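Side-chain contacts in CRISPR system Cmr subunit Cmr1-1 (Pyrococcus furiosus, PDB 4W8Z), which binds RNA and, together with Cmr6, caps the elongated type III-B Cmr ribonucleoprotein complex of a CRISPR antiviral defence system: residues K39-W44 with G153-R158; A142-W147 with D200-I205; N186-F191 with V228-P233; F106-L111 with G115-Y120. All coordinates share one frame; numbering follows the deposited sequence.

After strand 8-16, helix 38-54 carries the opening segment of interaction 1. Before its partner is reached, interaction 4 opens and closes within a few residues at the C-terminal end of helix 106-113. Helix 136-152 then opens interaction 2, and just past its end residues 153-158 close interaction 1 and so enclose interaction 4. Helix 188-206 opens interaction 3 near its start and closes interaction 2 near its far end; strand 226-231 closes interaction 3 last. Interactions 1 and 2 therefore cross, as do 2 and 3. Together they run from the N-terminal RAMP domain through helix 188-206 to the C-terminal sheet.

Interaction 1 (K39-W44 with G153-R158); sequences KGAMRW and GSVGFR
Ala-41 and Val-155 meet inside the N-terminal RAMP domain, whose ferredoxin-like beta-alpha-beta-beta-alpha-beta order is plain from strands 8-16, 79-84, 126-133 and 166-172 and helices 38-54 and 136-152. The segment 153-158 is the start of the glycine-rich loop that in RAMP proteins joins the second of these helices to the last strand; here it passes beside the first helix. The tight part is very small. CB of Ala-41, pointing at the loop from the helix, touches CG1 of Val-155 at 4.0 Å, and the same methyl lies 4.2 Å from the carbonyl O of Ser-154. Val-155 does not face the helix squarely: its chi1 of -62° turns CG1 away from its own carbonyl carbon and lays it beside the backbone N, bringing that branch to Ala-41. Leu-149 of helix 136-152 touches both residues and completes the apolar cluster.

One helical position back, Gly-40 is already partly exposed, and Lys-39 stretches into solvent. On the loop side Ser-154 turns its CB away from the helix, and its OG is hydrogen-bonded to O of Ser-159 within the same loop. Farther along, Phe-157 packs on helix 106-113, while NH2 of Arg-158 forms salt bridges with Glu-32 and Asp-318 and a hydrogen bond with Ser-107. The arginine folds back over its neighbour: CG of Arg-158 sits above the centre of the Phe-157 ring, and CZ of Phe-157 lies 3.9 Å from the plane of the Arg-158 guanidinium.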
# COMPACT_ATOMS: atom_id res chain seq x y z
N LYS A 39 -0.59 -1.87 -12.84
CA LYS A 39 -0.29 -3.25 -13.24
C LYS A 39 0.70 -3.89 -12.27
O LYS A 39 0.53 -5.05 -11.88
CB LYS A 39 0.27 -3.29 -14.66
CG LYS A 39 -0.62 -2.64 -15.71
CD LYS A 39 -0.10 -2.94 -17.11
CE LYS A 39 -0.84 -2.12 -18.15
NZ LYS A 39 -0.32 -2.41 -19.52
N GLY A 40 1.72 -3.14 -11.90
CA GLY A 40 2.75 -3.64 -11.00
C GLY A 40 2.24 -3.90 -9.60
O GLY A 40 2.59 -4.90 -8.97
N ALA A 41 1.39 -3.00 -9.11
CA ALA A 41 0.83 -3.12 -7.78
C ALA A 41 -0.19 -4.27 -7.69
O ALA A 41 -0.28 -4.94 -6.66
CB ALA A 41 0.19 -1.82 -7.36
N MET A 42 -0.94 -4.48 -8.77
CA MET A 42 -1.86 -5.61 -8.86
C MET A 42 -1.09 -6.92 -8.74
O MET A 42 -1.48 -7.83 -8.01
CB MET A 42 -2.65 -5.58 -10.17
CG MET A 42 -3.79 -4.58 -10.20
SD MET A 42 -4.63 -4.55 -11.80
CE MET A 42 -5.12 -6.27 -11.94
N ARG A 43 0.02 -7.00 -9.47
CA ARG A 43 0.89 -8.16 -9.43
C ARG A 43 1.41 -8.37 -8.01
O ARG A 43 1.45 -9.50 -7.52
CB ARG A 43 2.06 -8.00 -10.40
CG ARG A 43 2.74 -9.30 -10.76
CD ARG A 43 4.10 -9.06 -11.39
NE ARG A 43 4.58 -10.25 -12.08
CZ ARG A 43 4.41 -10.47 -13.37
NH1 ARG A 43 3.78 -9.57 -14.12
NH2 ARG A 43 4.87 -11.59 -13.93
N TRP A 44 1.78 -7.27 -7.36
CA TRP A 44 2.26 -7.34 -5.98
C TRP A 44 1.19 -7.92 -5.07
O TRP A 44 1.47 -8.79 -4.25
CB TRP A 44 2.68 -5.96 -5.47
CG TRP A 44 3.46 -6.02 -4.19
CD1 TRP A 44 4.82 -6.01 -4.06
CD2 TRP A 44 2.94 -6.12 -2.86
NE1 TRP A 44 5.18 -6.09 -2.74
CE2 TRP A 44 4.04 -6.16 -1.98
CE3 TRP A 44 1.65 -6.18 -2.32
CZ2 TRP A 44 3.89 -6.25 -0.59
CZ3 TRP A 44 1.50 -6.28 -0.95
CH2 TRP A 44 2.61 -6.31 -0.10
N GLY A 153 -3.89 -0.98 -0.69
CA GLY A 153 -2.68 -0.50 -1.31
C GLY A 153 -2.76 0.93 -1.80
O GLY A 153 -3.53 1.74 -1.27
N SER A 154 -1.97 1.22 -2.83
CA SER A 154 -1.83 2.54 -3.40
C SER A 154 -0.78 2.46 -4.50
O SER A 154 -0.12 1.43 -4.64
CB SER A 154 -1.42 3.57 -2.35
OG SER A 154 -0.32 3.10 -1.60
N VAL A 155 -0.61 3.53 -5.28
CA VAL A 155 0.35 3.51 -6.38
C VAL A 155 1.21 4.78 -6.46
O VAL A 155 0.79 5.85 -6.02
CB VAL A 155 -0.36 3.32 -7.74
CG1 VAL A 155 -1.09 1.98 -7.79
CG2 VAL A 155 -1.33 4.46 -7.99
N GLY A 156 2.41 4.64 -7.01
CA GLY A 156 3.28 5.78 -7.23
C GLY A 156 4.37 6.01 -6.20
O GLY A 156 4.54 5.24 -5.25
N PHE A 157 5.12 7.09 -6.40
CA PHE A 157 6.18 7.47 -5.48
C PHE A 157 5.60 7.83 -4.11
O PHE A 157 4.64 8.59 -4.02
CB PHE A 157 6.98 8.64 -6.06
CG PHE A 157 8.20 9.00 -5.25
CD1 PHE A 157 9.06 8.02 -4.79
CD2 PHE A 157 8.50 10.33 -4.98
CE1 PHE A 157 10.19 8.35 -4.06
CE2 PHE A 157 9.63 10.67 -4.24
CZ PHE A 157 10.48 9.67 -3.78
N ARG A 158 6.19 7.25 -3.06
CA ARG A 158 5.81 7.51 -1.67
C ARG A 158 4.41 6.99 -1.30
O ARG A 158 3.80 7.46 -0.35
CB ARG A 158 5.91 9.01 -1.35
CG ARG A 158 7.32 9.49 -1.14
CD ARG A 158 7.90 8.90 0.14
NE ARG A 158 9.33 9.14 0.24
CZ ARG A 158 10.27 8.28 -0.14
NH1 ARG A 158 9.92 7.09 -0.63
NH2 ARG A 158 11.55 8.59 -0.02

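Interaction 2 (A142-W147 with D200-I205)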
# COMPACT_ATOMS: atom_id res chain seq x y z
N ALA A 142 -7.55 -11.69 -11.01
CA ALA A 142 -7.12 -10.36 -11.43
C ALA A 142 -7.93 -9.28 -10.72
O ALA A 142 -7.38 -8.31 -10.21
CB ALA A 142 -7.25 -10.21 -12.94
N THR A 143 -9.25 -9.47 -10.67
CA THR A 143 -10.15 -8.52 -10.04
C THR A 143 -9.93 -8.46 -8.53
O THR A 143 -9.93 -7.38 -7.93
CB THR A 143 -11.62 -8.85 -10.35
OG1 THR A 143 -11.93 -8.41 -11.68
CG2 THR A 143 -12.56 -8.17 -9.38
N LEU A 144 -9.73 -9.62 -7.91
CA LEU A 144 -9.41 -9.67 -6.49
C LEU A 144 -8.15 -8.87 -6.19
O LEU A 144 -8.10 -8.12 -5.21
CB LEU A 144 -9.25 -11.11 -6.03
CG LEU A 144 -10.55 -11.85 -5.73
CD1 LEU A 144 -10.32 -13.34 -5.64
CD2 LEU A 144 -11.18 -11.33 -4.45
N SER A 145 -7.15 -9.02 -7.05
CA SER A 145 -5.91 -8.26 -6.93
C SER A 145 -6.16 -6.76 -6.94
O SER A 145 -5.71 -6.04 -6.06
CB SER A 145 -4.94 -8.62 -8.05
OG SER A 145 -4.54 -9.97 -7.94
N LEU A 146 -6.90 -6.30 -7.95
CA LEU A 146 -7.24 -4.89 -8.08
C LEU A 146 -8.07 -4.40 -6.90
O LEU A 146 -7.85 -3.29 -6.41
CB LEU A 146 -7.98 -4.63 -9.39
CG LEU A 146 -8.50 -3.21 -9.60
CD1 LEU A 146 -7.37 -2.19 -9.49
CD2 LEU A 146 -9.15 -3.11 -10.95
N TRP A 147 -9.01 -5.23 -6.47
CA TRP A 147 -9.80 -4.93 -5.28
C TRP A 147 -8.88 -4.69 -4.08
O TRP A 147 -9.09 -3.75 -3.31
CB TRP A 147 -10.78 -6.06 -4.96
CG TRP A 147 -11.66 -5.77 -3.77
CD1 TRP A 147 -12.94 -5.29 -3.80
CD2 TRP A 147 -11.33 -5.94 -2.39
NE1 TRP A 147 -13.43 -5.15 -2.52
CE2 TRP A 147 -12.46 -5.54 -1.64
CE3 TRP A 147 -10.19 -6.39 -1.71
CZ2 TRP A 147 -12.48 -5.57 -0.24
CZ3 TRP A 147 -10.21 -6.42 -0.32
CH2 TRP A 147 -11.35 -6.02 0.39
N ASP A 200 -11.14 -16.03 2.03
CA ASP A 200 -11.83 -17.31 1.86
C ASP A 200 -12.02 -17.72 0.41
O ASP A 200 -11.85 -18.89 0.07
CB ASP A 200 -13.20 -17.25 2.55
CG ASP A 200 -13.09 -17.25 4.06
OD1 ASP A 200 -12.10 -17.80 4.58
OD2 ASP A 200 -14.00 -16.71 4.72
N VAL A 201 -12.38 -16.78 -0.45
CA VAL A 201 -12.62 -17.08 -1.86
C VAL A 201 -11.33 -17.42 -2.62
O VAL A 201 -11.30 -18.38 -3.39
CB VAL A 201 -13.32 -15.89 -2.55
CG1 VAL A 201 -13.11 -15.94 -4.05
CG2 VAL A 201 -14.80 -15.91 -2.23
N THR A 202 -10.27 -16.65 -2.38
CA THR A 202 -9.00 -16.82 -3.07
C THR A 202 -8.46 -18.24 -2.94
O THR A 202 -7.92 -18.80 -3.90
CB THR A 202 -7.94 -15.83 -2.55
OG1 THR A 202 -8.45 -14.49 -2.63
CG2 THR A 202 -6.66 -15.93 -3.36
N GLY A 203 -8.63 -18.83 -1.76
CA GLY A 203 -8.20 -20.20 -1.53
C GLY A 203 -8.92 -21.18 -2.42
O GLY A 203 -8.30 -22.06 -3.03
N GLU A 204 -10.24 -21.03 -2.51
CA GLU A 204 -11.08 -21.92 -3.31
C GLU A 204 -10.67 -21.92 -4.78
O GLU A 204 -10.59 -22.97 -5.41
CB GLU A 204 -12.56 -21.52 -3.17
CG GLU A 204 -13.18 -21.88 -1.83
CD GLU A 204 -14.57 -21.30 -1.64
OE1 GLU A 204 -15.17 -20.86 -2.65
OE2 GLU A 204 -15.05 -21.27 -0.49
N ILE A 205 -10.40 -20.74 -5.31
CA ILE A 205 -10.04 -20.58 -6.72
C ILE A 205 -8.71 -21.28 -7.03
O ILE A 205 -8.45 -21.65 -8.18
CB ILE A 205 -9.97 -19.08 -7.10
CG1 ILE A 205 -11.30 -18.39 -6.78
CG2 ILE A 205 -9.63 -18.89 -8.56
CD1 ILE A 205 -11.30 -16.90 -7.04
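The two helices that bring Leu-144 against Thr-202 run roughly antiparallel, at 154° between their N-to-C directions, and their axes come no closer than 11.4 Å over these segments. Leu-144 and Thr-202 are the nearest pair along the backbones, with their CA atoms 7.9 Å apart. From 142-147 only Leu-144 touches 200-205; Trp-147 meets earlier turns of helix 188-206. Leu-144 points at the other helix, and a chi2 of 165° carries its CD1 branch out to Val-201, Thr-202 and Ile-205. CD1 of Leu-144 reaches CD1 of Ile-205 at 3.9 Å, the two side chains approaching tip to tip. The same methyl of Leu-144 also meets CG1 of Val-201 at 4.1 Å. Thr-202 instead slides past the leucine in the opposite direction, with its OG1 3.7 Å from CD1 of Leu-144. That hydroxyl is taken up by its own helix through a hydrogen bond with O of Val-198, so toward the leucine it makes only packing.

Val-198 touches Leu-144 as well. With Val-201, Thr-202 and Ile-205 it completes the four-residue diamond on the surface of helix 188-206 into which Leu-144 fits as a knob into a hole. Around this pair, helix 38-54 places Leu-49 against Leu-144 and Tyr-53 against Thr-202, while Leu-179, in the loop following helix 174-178, touches both Leu-144 and Val-201.

Interaction 3 (N186-F191 with V228-P233)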
# COMPACT_ATOMS: atom_id res chain seq x y z
N ASN A 186 -19.33 1.14 3.18
CA ASN A 186 -20.33 1.95 3.86
C ASN A 186 -20.12 1.96 5.37
O ASN A 186 -20.56 2.87 6.06
CB ASN A 186 -21.73 1.46 3.53
CG ASN A 186 -22.21 1.93 2.17
OD1 ASN A 186 -21.47 2.58 1.44
ND2 ASN A 186 -23.44 1.60 1.83
N SER A 187 -19.44 0.94 5.87
CA SER A 187 -19.12 0.85 7.29
C SER A 187 -17.79 0.15 7.47
O SER A 187 -17.27 -0.45 6.53
CB SER A 187 -20.22 0.10 8.04
OG SER A 187 -20.18 -1.28 7.70
N ILE A 188 -17.24 0.22 8.68
CA ILE A 188 -16.01 -0.50 9.00
C ILE A 188 -16.27 -2.00 8.98
O ILE A 188 -15.39 -2.79 8.64
CB ILE A 188 -15.45 -0.07 10.38
CG1 ILE A 188 -15.03 1.41 10.34
CG2 ILE A 188 -14.27 -0.94 10.81
CD1 ILE A 188 -14.25 1.86 11.56
N ASP A 189 -17.49 -2.38 9.33
CA ASP A 189 -17.86 -3.79 9.34
C ASP A 189 -17.89 -4.39 7.94
O ASP A 189 -17.54 -5.56 7.76
CB ASP A 189 -19.21 -3.98 10.02
CG ASP A 189 -19.11 -3.92 11.54
OD1 ASP A 189 -18.01 -4.17 12.07
OD2 ASP A 189 -20.14 -3.64 12.19
N GLU A 190 -18.30 -3.61 6.95
CA GLU A 190 -18.23 -4.06 5.56
C GLU A 190 -16.78 -4.32 5.16
O GLU A 190 -16.49 -5.26 4.42
CB GLU A 190 -18.86 -3.03 4.61
CG GLU A 190 -20.37 -3.18 4.45
CD GLU A 190 -20.95 -2.20 3.45
OE1 GLU A 190 -20.18 -1.40 2.88
OE2 GLU A 190 -22.18 -2.24 3.23
N PHE A 191 -15.89 -3.47 5.65
CA PHE A 191 -14.46 -3.61 5.42
C PHE A 191 -13.97 -4.92 6.05
O PHE A 191 -13.31 -5.73 5.39
CB PHE A 191 -13.71 -2.40 6.00
CG PHE A 191 -12.31 -2.22 5.47
CD1 PHE A 191 -11.72 -3.17 4.66
CD2 PHE A 191 -11.59 -1.08 5.79
CE1 PHE A 191 -10.43 -2.99 4.18
CE2 PHE A 191 -10.31 -0.89 5.31
CZ PHE A 191 -9.72 -1.85 4.51
N VAL A 228 -4.48 -4.64 9.84
CA VAL A 228 -5.04 -3.47 9.18
C VAL A 228 -5.83 -2.67 10.21
O VAL A 228 -6.68 -3.22 10.91
CB VAL A 228 -5.95 -3.85 7.99
CG1 VAL A 228 -6.47 -2.60 7.31
CG2 VAL A 228 -5.19 -4.71 7.00
N GLU A 229 -5.53 -1.38 10.29
CA GLU A 229 -6.18 -0.49 11.25
C GLU A 229 -6.62 0.80 10.58
O GLU A 229 -6.05 1.22 9.57
CB GLU A 229 -5.23 -0.16 12.40
CG GLU A 229 -4.78 -1.36 13.21
CD GLU A 229 -3.56 -1.06 14.05
OE1 GLU A 229 -3.35 -1.77 15.06
OE2 GLU A 229 -2.79 -0.14 13.71
N VAL A 230 -7.64 1.44 11.14
CA VAL A 230 -8.09 2.74 10.66
C VAL A 230 -8.30 3.71 11.82
O VAL A 230 -8.43 3.30 12.98
CB VAL A 230 -9.42 2.64 9.86
CG1 VAL A 230 -9.28 1.69 8.68
CG2 VAL A 230 -10.55 2.20 10.78
N PHE A 231 -8.31 5.00 11.51
CA PHE A 231 -8.68 6.01 12.50
C PHE A 231 -9.45 7.13 11.82
O PHE A 231 -9.24 7.41 10.63
CB PHE A 231 -7.43 6.56 13.22
CG PHE A 231 -6.51 7.39 12.36
CD1 PHE A 231 -6.77 8.73 12.13
CD2 PHE A 231 -5.37 6.84 11.82
CE1 PHE A 231 -5.92 9.50 11.35
CE2 PHE A 231 -4.51 7.60 11.04
CZ PHE A 231 -4.79 8.93 10.80
N GLY A 232 -10.33 7.77 12.57
CA GLY A 232 -11.14 8.85 12.03
C GLY A 232 -12.61 8.69 12.35
O GLY A 232 -12.98 7.99 13.30
N PRO A 233 -13.48 9.31 11.55
CA PRO A 233 -13.15 10.07 10.33
C PRO A 233 -12.58 11.45 10.62
O PRO A 233 -12.71 11.95 11.73
CB PRO A 233 -14.51 10.19 9.63
CG PRO A 233 -15.48 10.22 10.76
CD PRO A 233 -14.93 9.29 11.80
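Ile-188 reaches from the first turn of helix 188-206 toward Val-230 on strand 226-231. Its CB is still 5.4 Å from CG2 of Val-230; the next atom out, CG1 of Ile-188, closes to 4.6 Å of the same methyl. A chi2 of -170° stretches the chain away from CA, and the terminal CD1 of Ile-188 makes the actual touch on CG2 of Val-230, at 3.8 Å. The CG2 branch of the isoleucine stays farther off. The two side chains slide past each other in opposite directions, so the isoleucine tip lies alongside the valine.

A turn later, Phe-191 meets the strand obliquely: its CE2 and CZ are each 4.4 Å from a methyl, CG1 of Val-230 and CG1 of Val-228 respectively. Both valines point to the helix side, while Glu-229 between them turns away and forms salt bridges with Lys-301 and Lys-337. Phe-185 stacks on the Phe-191 ring, and Leu-152 of helix 136-152 touches both Phe-191 and Val-228.

Ser-187 N-caps the helix, OG accepting from N of Glu-190. Between these segments the joint rests on shape and burial, with no directional bond to fix helix against strand.

Interaction 4 (F106-L111 with G115-Y120); sequences FSINLL and GTITHY
A Schellman motif ends helix 106-113, and Leu-111 and Thr-116 carry its hallmark bond. With Gly-115 at positive phi, the chain turns back so that N of Thr-116 donates to O of Leu-111 at 3.0 Å. The hydrogen bond is bent, 136° at the hydrogen, yet the donor lies in the carbonyl plane, with a C=O...donor angle of 159°.

The same two residues also meet through their side chains, the hydrophobic contact that commonly accompanies this motif. They cross obliquely, CD2 of Leu-111 lying 3.7 Å from CB of Thr-116 and 3.8 Å from its CG2. Ile-117 then packs against Leu-111 and Ile-108 of the helix. Its CG1 takes the crowded position between backbone N and carbonyl carbon (chi1 62°), which sends CD1 back to the helix. There CD1 of Ile-117 sits 4.0 Å from CB of Leu-111 and 4.0 Å from CG2 of Ile-108. Beyond it the chain enters the short strand 119-120, paired with strand 89-90.

The helix end is thus closed in two ways: a backbone bond takes up a carbonyl of the last turn, and aliphatic atoms of Thr-116 and Ile-117 pack on the side chain of Leu-111.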
# COMPACT_ATOMS: atom_id res chain seq x y z
N PHE A 106 8.52 14.73 2.24
CA PHE A 106 9.77 15.47 2.09
C PHE A 106 10.43 15.26 0.73
O PHE A 106 10.79 16.22 0.06
CB PHE A 106 10.75 15.06 3.21
CG PHE A 106 12.12 15.66 3.07
CD1 PHE A 106 13.11 15.00 2.36
CD2 PHE A 106 12.42 16.87 3.66
CE1 PHE A 106 14.37 15.54 2.23
CE2 PHE A 106 13.69 17.42 3.54
CZ PHE A 106 14.66 16.76 2.82
N SER A 107 10.57 14.00 0.33
CA SER A 107 11.25 13.64 -0.91
C SER A 107 10.58 14.25 -2.14
O SER A 107 11.26 14.60 -3.10
CB SER A 107 11.31 12.11 -1.06
OG SER A 107 12.33 11.55 -0.25
N ILE A 108 9.26 14.38 -2.10
CA ILE A 108 8.52 14.96 -3.21
C ILE A 108 8.80 16.46 -3.27
O ILE A 108 9.02 17.03 -4.34
CB ILE A 108 7.01 14.71 -3.08
CG1 ILE A 108 6.72 13.21 -2.99
CG2 ILE A 108 6.25 15.33 -4.24
CD1 ILE A 108 5.29 12.88 -2.67
N ASN A 109 8.82 17.07 -2.09
CA ASN A 109 9.12 18.49 -1.96
C ASN A 109 10.51 18.83 -2.49
O ASN A 109 10.72 19.90 -3.06
CB ASN A 109 8.99 18.90 -0.49
CG ASN A 109 8.97 20.40 -0.30
OD1 ASN A 109 8.84 21.16 -1.25
ND2 ASN A 109 9.10 20.84 0.95
N LEU A 110 11.45 17.91 -2.30
CA LEU A 110 12.83 18.13 -2.73
C LEU A 110 12.96 18.01 -4.25
O LEU A 110 13.64 18.82 -4.88
CB LEU A 110 13.77 17.13 -2.05
CG LEU A 110 15.25 17.27 -2.40
CD1 LEU A 110 15.72 18.70 -2.17
CD2 LEU A 110 16.09 16.30 -1.60
N LEU A 111 12.31 17.01 -4.83
CA LEU A 111 12.26 16.87 -6.28
C LEU A 111 11.59 18.09 -6.90
O LEU A 111 11.97 18.54 -7.98
CB LEU A 111 11.53 15.59 -6.68
CG LEU A 111 12.26 14.28 -6.41
CD1 LEU A 111 11.31 13.10 -6.58
CD2 LEU A 111 13.46 14.14 -7.34
N GLY A 115 13.27 20.97 -9.47
CA GLY A 115 12.66 21.01 -10.79
C GLY A 115 12.65 19.67 -11.51
O GLY A 115 12.40 19.61 -12.71
N THR A 116 12.90 18.59 -10.78
CA THR A 116 12.91 17.25 -11.37
C THR A 116 11.48 16.80 -11.72
O THR A 116 11.28 16.02 -12.65
CB THR A 116 13.57 16.23 -10.44
OG1 THR A 116 14.89 16.68 -10.10
CG2 THR A 116 13.68 14.87 -11.11
N ILE A 117 10.50 17.30 -10.98
CA ILE A 117 9.10 17.09 -11.33
C ILE A 117 8.35 18.42 -11.35
O ILE A 117 8.65 19.32 -10.56
CB ILE A 117 8.40 16.11 -10.36
CG1 ILE A 117 8.38 16.65 -8.94
CG2 ILE A 117 9.07 14.74 -10.39
CD1 ILE A 117 7.76 15.71 -7.94
N THR A 118 7.40 18.54 -12.26
CA THR A 118 6.63 19.77 -12.40
C THR A 118 5.13 19.51 -12.30
O THR A 118 4.36 20.39 -11.90
CB THR A 118 6.93 20.47 -13.74
OG1 THR A 118 7.00 19.50 -14.79
CG2 THR A 118 8.24 21.22 -13.66
N HIS A 119 4.71 18.30 -12.65
CA HIS A 119 3.30 17.95 -12.60
C HIS A 119 3.03 16.69 -11.78
O HIS A 119 3.92 15.86 -11.58
CB HIS A 119 2.75 17.77 -14.02
CG HIS A 119 2.88 18.99 -14.87
ND1 HIS A 119 4.07 19.38 -15.44
CD2 HIS A 119 1.96 19.90 -15.26
CE1 HIS A 119 3.88 20.48 -16.14
NE2 HIS A 119 2.61 20.82 -16.05
N TYR A 120 1.80 16.56 -11.31
CA TYR A 120 1.36 15.39 -10.56
C TYR A 120 -0.11 15.15 -10.84
O TYR A 120 -0.73 15.89 -11.61
CB TYR A 120 1.60 15.58 -9.05
CG TYR A 120 0.65 16.55 -8.37
CD1 TYR A 120 0.60 17.89 -8.74
CD2 TYR A 120 -0.18 16.14 -7.34
CE1 TYR A 120 -0.26 18.78 -8.11
CE2 TYR A 120 -1.03 17.01 -6.70
CZ TYR A 120 -1.07 18.33 -7.09
OH TYR A 120 -1.94 19.19 -6.45